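Local coordinates for protein FACT complex subunit SPT16 (Ashbya gossypii, PDB 6A8M) that probably acts, as a subunit of the FACT complex, as a histone chaperone that reorganizes nucleosomes during transcription, replication and repair, here represented by its peptidase-like N-terminal domain, at residues Val389-Asn402 with Ala414-Gly426. Residues are numbered along the deposited sequence; the frame is centred on the assembly and turned at random.
Sequences VENGDCFNISLGFN and ALQLADTVQLTSG
Strands 394-402 and 414-424 run antiparallel, their axes closing to 4.6 Å, with Phe395, Ile397, Leu399 and Phe401 in hydrogen-bonded pairs with Val421, Asp419, Leu417 and Leu415. Each of these pairs closes with two backbone bonds; Phe395 N to Val421 O, at 2.7 Å, is nearly straight (173°). Beyond Phe395, Leu423 N still reaches Asp393 O, and the type II turn from Glu390 to Asp393 swings Gly392 N onto Leu423 O. Leu423 O also accepts Gln422 NE2, at 3.1 Å, and the two donors arrive over opposite faces of its carbonyl plane. A bend at chi2 (72°) folds the Gln422 chain back, letting NE2 add a weak bond to Gly392 O.

On the face of Phe395 and Val421, the CD2 methyl of Leu423 meets the ring edge of Phe395 near its plane, 3.5 Å from CE2. Val389 CG1 touches Leu423 CG, the two side chains crossing at about a right angle. Farther along, Ile397 CG1 lies 3.8 Å from Val421 CG2, while Leu399 and Phe401 pack on helix 312-332. The carboxylate of Asp419, buried on this face, forms salt bridges to Arg304 and Lys436 and hydrogen bonds to Thr432 and Gln325.

The other face carries Cys394 SG against Thr420 CG2 (3.6 Å) and Ser398 CB against Ala418 CB. With OG anti to the backbone N (chi1 169°), Ser398 shares a water with Gln416 NE2. Strand 298-308 and helix 179-208 cover parts of this side, and Asn301 hydrogen-bonds to Asn396 OD1 through its ND2 and to Thr420 OG1 through its backbone O.

The pair is a long beta hairpin forming inner strands of an antiparallel sheet in the M24 peptidase-like domain, whose pita-bread fold packs helices against curved sheets.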
loop_
_atom_site.group_PDB
_atom_site.type_symbol
_atom_site.label_atom_id
_atom_site.label_comp_id
_atom_site.label_asym_id
_atom_site.label_seq_id
_atom_site.Cartn_x
_atom_site.Cartn_y
_atom_site.Cartn_z
ATOM N N VAL A 389 6.213 -9.824 12.615
ATOM C CA VAL A 389 4.811 -9.436 12.668
ATOM C C VAL A 389 4.510 -8.812 14.019
ATOM O O VAL A 389 4.952 -9.302 15.065
ATOM C CB VAL A 389 3.906 -10.654 12.426
ATOM C CG1 VAL A 389 2.452 -10.292 12.663
ATOM C CG2 VAL A 389 4.080 -11.177 11.000
ATOM N N GLU A 390 3.753 -7.721 14.006
ATOM C CA GLU A 390 3.330 -7.072 15.239
ATOM C C GLU A 390 1.819 -6.927 15.225
ATOM O O GLU A 390 1.211 -6.816 14.159
ATOM C CB GLU A 390 3.940 -5.677 15.402
ATOM C CG GLU A 390 5.458 -5.581 15.548
ATOM C CD GLU A 390 5.928 -4.134 15.396
ATOM O OE1 GLU A 390 6.030 -3.433 16.427
ATOM O OE2 GLU A 390 6.130 -3.675 14.242
ATOM N N ASN A 391 1.224 -6.911 16.416
ATOM C CA ASN A 391 -0.183 -6.534 16.540
ATOM C C ASN A 391 -0.390 -5.169 15.892
ATOM O O ASN A 391 0.412 -4.247 16.082
ATOM C CB ASN A 391 -0.595 -6.512 18.016
ATOM C CG ASN A 391 -2.087 -6.293 18.210
ATOM O OD1 ASN A 391 -2.885 -6.496 17.291
ATOM N ND2 ASN A 391 -2.472 -5.891 19.422
ATOM N N GLY A 392 -1.454 -5.056 15.095
ATOM C CA GLY A 392 -1.756 -3.838 14.360
ATOM C C GLY A 392 -1.238 -3.804 12.944
ATOM O O GLY A 392 -1.584 -2.871 12.182
ATOM N N ASP A 393 -0.410 -4.767 12.558
ATOM C CA ASP A 393 -0.004 -4.860 11.164
ATOM C C ASP A 393 -1.177 -5.296 10.300
ATOM O O ASP A 393 -2.024 -6.082 10.722
ATOM C CB ASP A 393 1.130 -5.869 10.990
ATOM C CG ASP A 393 2.469 -5.346 11.491
ATOM O OD1 ASP A 393 2.555 -4.156 11.858
ATOM O OD2 ASP A 393 3.417 -6.162 11.547
ATOM N N CYS A 394 -1.201 -4.793 9.068
ATOM C CA CYS A 394 -2.188 -5.194 8.080
ATOM C C CYS A 394 -1.457 -5.819 6.905
ATOM O O CYS A 394 -0.497 -5.232 6.396
ATOM C CB CYS A 394 -3.003 -3.991 7.605
ATOM S SG CYS A 394 -4.334 -4.412 6.457
ATOM N N PHE A 395 -1.919 -6.989 6.462
ATOM C CA PHE A 395 -1.261 -7.691 5.364
ATOM C C PHE A 395 -2.185 -7.871 4.170
ATOM O O PHE A 395 -3.408 -8.026 4.297
ATOM C CB PHE A 395 -0.749 -9.081 5.809
ATOM C CG PHE A 395 0.331 -9.003 6.827
ATOM C CD1 PHE A 395 1.664 -8.943 6.432
ATOM C CD2 PHE A 395 0.011 -8.916 8.172
ATOM C CE1 PHE A 395 2.667 -8.824 7.380
ATOM C CE2 PHE A 395 1.008 -8.812 9.124
ATOM C CZ PHE A 395 2.335 -8.755 8.717
ATOM N N ASN A 396 -1.558 -7.840 2.992
ATOM C CA ASN A 396 -2.097 -8.428 1.771
ATOM C C ASN A 396 -1.584 -9.864 1.727
ATOM O O ASN A 396 -0.405 -10.091 1.466
ATOM C CB ASN A 396 -1.621 -7.609 0.577
ATOM C CG ASN A 396 -1.963 -8.236 -0.752
ATOM O OD1 ASN A 396 -2.853 -9.074 -0.838
ATOM N ND2 ASN A 396 -1.268 -7.801 -1.802
ATOM N N ILE A 397 -2.444 -10.830 2.045
ATOM C CA ILE A 397 -2.066 -12.240 1.968
ATOM C C ILE A 397 -2.515 -12.712 0.595
ATOM O O ILE A 397 -3.717 -12.875 0.351
ATOM C CB ILE A 397 -2.711 -13.063 3.095
ATOM C CG1 ILE A 397 -2.335 -12.494 4.465
ATOM C CG2 ILE A 397 -2.324 -14.533 2.996
ATOM C CD1 ILE A 397 -0.828 -12.577 4.765
ATOM N N SER A 398 -1.550 -12.901 -0.313
ATOM C CA SER A 398 -1.849 -13.150 -1.721
ATOM C C SER A 398 -1.027 -14.350 -2.151
ATOM O O SER A 398 0.207 -14.334 -2.046
ATOM C CB SER A 398 -1.503 -11.929 -2.582
ATOM O OG SER A 398 -1.553 -12.262 -3.969
ATOM N N LEU A 399 -1.691 -15.382 -2.639
ATOM C CA LEU A 399 -0.946 -16.552 -3.061
ATOM C C LEU A 399 -1.448 -17.051 -4.397
ATOM O O LEU A 399 -2.602 -16.865 -4.768
ATOM C CB LEU A 399 -0.988 -17.679 -2.047
ATOM C CG LEU A 399 -2.229 -17.901 -1.204
ATOM C CD1 LEU A 399 -2.336 -19.349 -0.823
ATOM C CD2 LEU A 399 -2.112 -17.079 0.047
ATOM N N GLY A 400 -0.548 -17.693 -5.117
ATOM C CA GLY A 400 -0.848 -18.070 -6.480
ATOM C C GLY A 400 -0.054 -19.288 -6.874
ATOM O O GLY A 400 0.996 -19.583 -6.295
ATOM N N PHE A 401 -0.600 -20.015 -7.850
ATOM C CA PHE A 401 0.080 -21.130 -8.495
ATOM C C PHE A 401 -0.021 -20.885 -9.995
ATOM O O PHE A 401 -1.113 -20.597 -10.498
ATOM C CB PHE A 401 -0.561 -22.466 -8.123
ATOM C CG PHE A 401 -0.500 -22.779 -6.652
ATOM C CD1 PHE A 401 0.611 -23.394 -6.117
ATOM C CD2 PHE A 401 -1.551 -22.440 -5.804
ATOM C CE1 PHE A 401 0.684 -23.677 -4.752
ATOM C CE2 PHE A 401 -1.482 -22.722 -4.435
ATOM C CZ PHE A 401 -0.364 -23.334 -3.914
ATOM N N ASN A 402 1.098 -20.980 -10.705
ATOM C CA ASN A 402 1.084 -20.706 -12.136
ATOM C C ASN A 402 1.602 -21.924 -12.892
ATOM O O ASN A 402 2.160 -22.864 -12.310
ATOM C CB ASN A 402 1.897 -19.445 -12.457
ATOM C CG ASN A 402 1.510 -18.793 -13.806
ATOM O OD1 ASN A 402 0.645 -19.284 -14.536
ATOM N ND2 ASN A 402 2.151 -17.673 -14.117
ATOM N N ALA A 414 -4.311 -21.551 -13.794
ATOM C CA ALA A 414 -3.559 -20.929 -12.718
ATOM C C ALA A 414 -4.569 -20.659 -11.624
ATOM O O ALA A 414 -5.782 -20.696 -11.857
ATOM C CB ALA A 414 -2.846 -19.640 -13.164
ATOM N N LEU A 415 -4.066 -20.425 -10.425
ATOM C CA LEU A 415 -4.924 -20.205 -9.269
ATOM C C LEU A 415 -4.389 -19.031 -8.482
ATOM O O LEU A 415 -3.178 -18.909 -8.289
ATOM C CB LEU A 415 -4.977 -21.439 -8.335
ATOM C CG LEU A 415 -5.467 -22.726 -9.001
ATOM C CD1 LEU A 415 -5.245 -23.926 -8.079
ATOM C CD2 LEU A 415 -6.947 -22.608 -9.379
ATOM N N GLN A 416 -5.288 -18.197 -7.971
ATOM C CA GLN A 416 -4.813 -17.089 -7.169
ATOM C C GLN A 416 -5.901 -16.655 -6.200
ATOM O O GLN A 416 -7.060 -16.510 -6.581
ATOM C CB GLN A 416 -4.376 -15.919 -8.059
ATOM C CG GLN A 416 -3.804 -14.766 -7.280
ATOM C CD GLN A 416 -3.119 -13.778 -8.180
ATOM O OE1 GLN A 416 -3.747 -13.210 -9.104
ATOM N NE2 GLN A 416 -1.826 -13.588 -7.957
ATOM N N LEU A 417 -5.507 -16.417 -4.952
ATOM C CA LEU A 417 -6.442 -15.980 -3.926
ATOM C C LEU A 417 -5.736 -14.941 -3.077
ATOM O O LEU A 417 -4.598 -15.171 -2.667
ATOM C CB LEU A 417 -6.858 -17.173 -3.055
ATOM C CG LEU A 417 -7.960 -16.966 -2.029
ATOM C CD1 LEU A 417 -9.290 -16.701 -2.746
ATOM C CD2 LEU A 417 -8.059 -18.185 -1.116
ATOM N N ALA A 418 -6.403 -13.819 -2.795
ATOM C CA ALA A 418 -5.820 -12.813 -1.910
ATOM C C ALA A 418 -6.899 -12.200 -1.033
ATOM O O ALA A 418 -8.034 -12.011 -1.466
ATOM C CB ALA A 418 -5.087 -11.701 -2.704
ATOM N N ASP A 419 -6.524 -11.872 0.208
ATOM C CA ASP A 419 -7.409 -11.176 1.126
ATOM C C ASP A 419 -6.592 -10.220 1.976
ATOM O O ASP A 419 -5.389 -10.414 2.181
ATOM C CB ASP A 419 -8.187 -12.153 2.028
ATOM C CG ASP A 419 -9.369 -12.773 1.306
ATOM O OD1 ASP A 419 -10.346 -12.047 1.056
ATOM O OD2 ASP A 419 -9.311 -13.971 0.971
ATOM N N THR A 420 -7.269 -9.195 2.488
ATOM C CA THR A 420 -6.653 -8.234 3.397
ATOM C C THR A 420 -6.884 -8.686 4.836
ATOM O O THR A 420 -8.016 -8.986 5.225
ATOM C CB THR A 420 -7.241 -6.853 3.138
ATOM O OG1 THR A 420 -7.007 -6.529 1.757
ATOM C CG2 THR A 420 -6.610 -5.792 4.030
ATOM N N VAL A 421 -5.809 -8.775 5.611
ATOM C CA VAL A 421 -5.863 -9.342 6.957
ATOM C C VAL A 421 -5.244 -8.358 7.940
ATOM O O VAL A 421 -4.101 -7.927 7.754
ATOM C CB VAL A 421 -5.126 -10.693 7.037
ATOM C CG1 VAL A 421 -5.218 -11.260 8.467
ATOM C CG2 VAL A 421 -5.672 -11.693 5.997
ATOM N N GLN A 422 -5.981 -8.038 8.993
ATOM C CA GLN A 422 -5.562 -7.115 10.031
ATOM C C GLN A 422 -5.201 -7.903 11.281
ATOM O O GLN A 422 -6.008 -8.696 11.761
ATOM C CB GLN A 422 -6.690 -6.136 10.353
ATOM C CG GLN A 422 -6.394 -5.237 11.526
ATOM C CD GLN A 422 -5.355 -4.180 11.186
ATOM O OE1 GLN A 422 -5.496 -3.440 10.206
ATOM N NE2 GLN A 422 -4.304 -4.102 11.990
ATOM N N LEU A 423 -4.006 -7.673 11.826
ATOM C CA LEU A 423 -3.680 -8.223 13.142
ATOM C C LEU A 423 -4.316 -7.345 14.199
ATOM O O LEU A 423 -4.031 -6.145 14.251
ATOM C CB LEU A 423 -2.167 -8.280 13.363
ATOM C CG LEU A 423 -1.387 -9.511 12.910
ATOM C CD1 LEU A 423 -1.837 -10.773 13.671
ATOM C CD2 LEU A 423 -1.547 -9.689 11.425
ATOM N N THR A 424 -5.163 -7.934 15.043
ATOM C CA THR A 424 -5.741 -7.256 16.194
ATOM C C THR A 424 -5.381 -7.995 17.478
ATOM O O THR A 424 -4.798 -9.086 17.461
ATOM C CB THR A 424 -7.269 -7.160 16.081
ATOM O OG1 THR A 424 -7.841 -8.437 16.366
ATOM C CG2 THR A 424 -7.664 -6.752 14.672
ATOM N N SER A 425 -5.744 -7.389 18.611
ATOM C CA SER A 425 -5.494 -8.063 19.884
ATOM C C SER A 425 -6.252 -9.383 19.959
ATOM O O SER A 425 -5.808 -10.318 20.636
ATOM C CB SER A 425 -5.871 -7.154 21.063
ATOM O OG SER A 425 -5.075 -5.979 21.091
ATOM N N GLY A 426 -7.385 -9.484 19.264
ATOM C CA GLY A 426 -8.140 -10.717 19.184
ATOM C C GLY A 426 -7.652 -11.688 18.145
ATOM O O GLY A 426 -8.253 -12.754 17.960
HETATM O O HOH W 1 -4.595 -15.269 0.279
HETATM O O HOH W 2 -0.534 -14.294 -5.524
#